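Local coordinates for protein ribulose-bisphosphate carboxylase (Alicyclobacillus acidocaldarius subsp. acidocaldarius, PDB 4NAS) that belongs to the ribulose-bisphosphate carboxylase large-chain family, pairing an N-terminal domain with a TIM-barrel domain and carrying bound calcium ions, at residues H365-G370 with R402-K407. Numbering follows the deposited sequence.
Sequences HGHPGG and RQALEK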
loop_
_atom_site.group_PDB
_atom_site.type_symbol
_atom_site.label_atom_id
_atom_site.label_comp_id
_atom_site.label_asym_id
_atom_site.label_seq_id
_atom_site.Cartn_x
_atom_site.Cartn_y
_atom_site.Cartn_z
ATOM N N HIS B 365 -23.743 -17.642 -10.767
ATOM C CA HIS B 365 -24.609 -16.872 -11.661
ATOM C C HIS B 365 -24.606 -17.326 -13.115
ATOM O O HIS B 365 -25.564 -17.058 -13.846
ATOM C CB HIS B 365 -24.321 -15.382 -11.535
ATOM C CG HIS B 365 -24.546 -14.862 -10.150
ATOM N ND1 HIS B 365 -25.806 -14.578 -9.659
ATOM C CD2 HIS B 365 -23.679 -14.605 -9.141
ATOM C CE1 HIS B 365 -25.701 -14.151 -8.412
ATOM N NE2 HIS B 365 -24.422 -14.160 -8.075
ATOM N N GLY B 366 -23.552 -18.022 -13.531
ATOM C CA GLY B 366 -23.481 -18.519 -14.898
ATOM C C GLY B 366 -24.239 -19.823 -15.095
ATOM O O GLY B 366 -24.309 -20.326 -16.209
ATOM N N HIS B 367 -24.788 -20.381 -14.016
ATOM C CA HIS B 367 -25.469 -21.661 -14.114
ATOM C C HIS B 367 -26.771 -21.501 -14.909
ATOM O O HIS B 367 -27.546 -20.573 -14.673
ATOM C CB HIS B 367 -25.724 -22.250 -12.730
ATOM C CG HIS B 367 -26.231 -23.662 -12.755
ATOM N ND1 HIS B 367 -27.503 -23.991 -13.176
ATOM C CD2 HIS B 367 -25.643 -24.825 -12.391
ATOM C CE1 HIS B 367 -27.671 -25.298 -13.080
ATOM N NE2 HIS B 367 -26.559 -25.826 -12.602
ATOM N N PRO B 368 -26.990 -22.389 -15.879
ATOM C CA PRO B 368 -28.142 -22.270 -16.782
ATOM C C PRO B 368 -29.454 -22.104 -16.036
ATOM O O PRO B 368 -30.326 -21.366 -16.501
ATOM C CB PRO B 368 -28.120 -23.596 -17.541
ATOM C CG PRO B 368 -26.683 -23.969 -17.586
ATOM C CD PRO B 368 -26.079 -23.475 -16.284
ATOM N N GLY B 369 -29.568 -22.753 -14.877
ATOM C CA GLY B 369 -30.805 -22.772 -14.118
ATOM C C GLY B 369 -30.922 -21.695 -13.054
ATOM O O GLY B 369 -31.828 -21.736 -12.226
ATOM N N GLY B 370 -30.012 -20.729 -13.071
ATOM C CA GLY B 370 -30.045 -19.650 -12.091
ATOM C C GLY B 370 -29.171 -19.872 -10.864
ATOM O O GLY B 370 -28.663 -20.979 -10.641
ATOM N N ARG B 402 -25.686 -31.938 -13.044
ATOM C CA ARG B 402 -25.783 -32.310 -14.448
ATOM C C ARG B 402 -25.577 -31.102 -15.372
ATOM O O ARG B 402 -24.737 -31.129 -16.270
ATOM C CB ARG B 402 -27.158 -32.937 -14.693
ATOM C CG ARG B 402 -27.499 -33.251 -16.124
ATOM C CD ARG B 402 -28.991 -33.559 -16.225
ATOM N NE ARG B 402 -29.791 -32.380 -16.569
ATOM C CZ ARG B 402 -31.091 -32.246 -16.297
ATOM N NH1 ARG B 402 -31.742 -31.145 -16.661
ATOM N NH2 ARG B 402 -31.740 -33.207 -15.651
ATOM N N GLN B 403 -26.351 -30.044 -15.152
ATOM C CA GLN B 403 -26.218 -28.823 -15.940
ATOM C C GLN B 403 -24.825 -28.201 -15.810
ATOM O O GLN B 403 -24.249 -27.724 -16.796
ATOM C CB GLN B 403 -27.301 -27.815 -15.547
ATOM C CG GLN B 403 -28.699 -28.243 -15.981
ATOM C CD GLN B 403 -29.778 -27.239 -15.619
ATOM O OE1 GLN B 403 -30.124 -27.076 -14.449
ATOM N NE2 GLN B 403 -30.338 -26.572 -16.636
ATOM N N ALA B 404 -24.287 -28.222 -14.594
ATOM C CA ALA B 404 -22.976 -27.640 -14.324
ATOM C C ALA B 404 -21.900 -28.417 -15.042
ATOM O O ALA B 404 -20.981 -27.832 -15.590
ATOM C CB ALA B 404 -22.692 -27.621 -12.833
ATOM N N LEU B 405 -22.016 -29.742 -15.044
ATOM C CA LEU B 405 -21.064 -30.566 -15.779
ATOM C C LEU B 405 -21.168 -30.297 -17.275
ATOM O O LEU B 405 -20.181 -30.388 -17.995
ATOM C CB LEU B 405 -21.266 -32.052 -15.487
ATOM C CG LEU B 405 -21.010 -32.467 -14.041
ATOM C CD1 LEU B 405 -21.149 -33.966 -13.886
ATOM C CD2 LEU B 405 -19.638 -31.982 -13.561
ATOM N N GLU B 406 -22.368 -29.953 -17.735
ATOM C CA GLU B 406 -22.587 -29.696 -19.153
ATOM C C GLU B 406 -21.915 -28.409 -19.613
ATOM O O GLU B 406 -21.215 -28.389 -20.619
ATOM C CB GLU B 406 -24.082 -29.640 -19.471
ATOM N N LYS B 407 -22.140 -27.328 -18.884
ATOM C CA LYS B 407 -21.624 -26.042 -19.315
ATOM C C LYS B 407 -20.100 -25.942 -19.189
ATOM O O LYS B 407 -19.425 -25.546 -20.130
ATOM C CB LYS B 407 -22.299 -24.907 -18.546
ATOM C CG LYS B 407 -22.018 -23.537 -19.136
ATOM C CD LYS B 407 -22.902 -22.465 -18.528
ATOM C CE LYS B 407 -23.139 -21.324 -19.512
ATOM N NZ LYS B 407 -23.927 -20.225 -18.888
#
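Lys407 and Gly366 make a hydrogen bond between helix 399-408 and the loop that runs from helix 362-365 to helix 371-386. The ammonium NZ of Lys407 lies 2.7 Å from Gly366 O, in the carbonyl plane, with a C=O...N angle of 151°. The lysine reaches it because CG stands anti to the backbone N (chi1 -168°) and the chain runs on extended, passing Pro368 in the opposite direction with its CD 4.0 Å from Pro368 CD.

Two further polar bonds hold the His367 ring, one at each nitrogen. Within the loop, Gly369 N donates to His367 ND1 at 2.9 Å, close to the ring plane, while NE2 is hydrogen-bonded to Ala400 O of helix 399-408. With ND1 accepting and a carbonyl facing NE2, the pattern is consistent with a neutral ring protonated at NE2. The same residue starts a type I beta turn, His367 to Gly370, closed by Gly370 N to His367 O, and Gly370 is the N-cap of helix 371-386.

Van der Waals packing fills in around the imidazole. Gln403 CB lies 3.5 Å from His367 CE1, and Gln403 OE1 approaches CE1 at the ring edge, 3.3 Å away; the amide plane is turned 86° from the ring. Pro368 CD covers part of one ring face, and Pro368 CB rests 3.8 Å from Gln403 NE2. Deeper in, Ala404 CB meets His367 CD2 at 4.1 Å, and Met373 of helix 371-386 touches both His367 and Gln403.

The contact thus joins the last helix of the chain to the loop before helix 371-386, both in the TIM-barrel domain: bonds at both nitrogens restrain the rotation of a buried imidazole, while the exposed lysine, probably charged, adds a hydrogen bond to a backbone carbonyl.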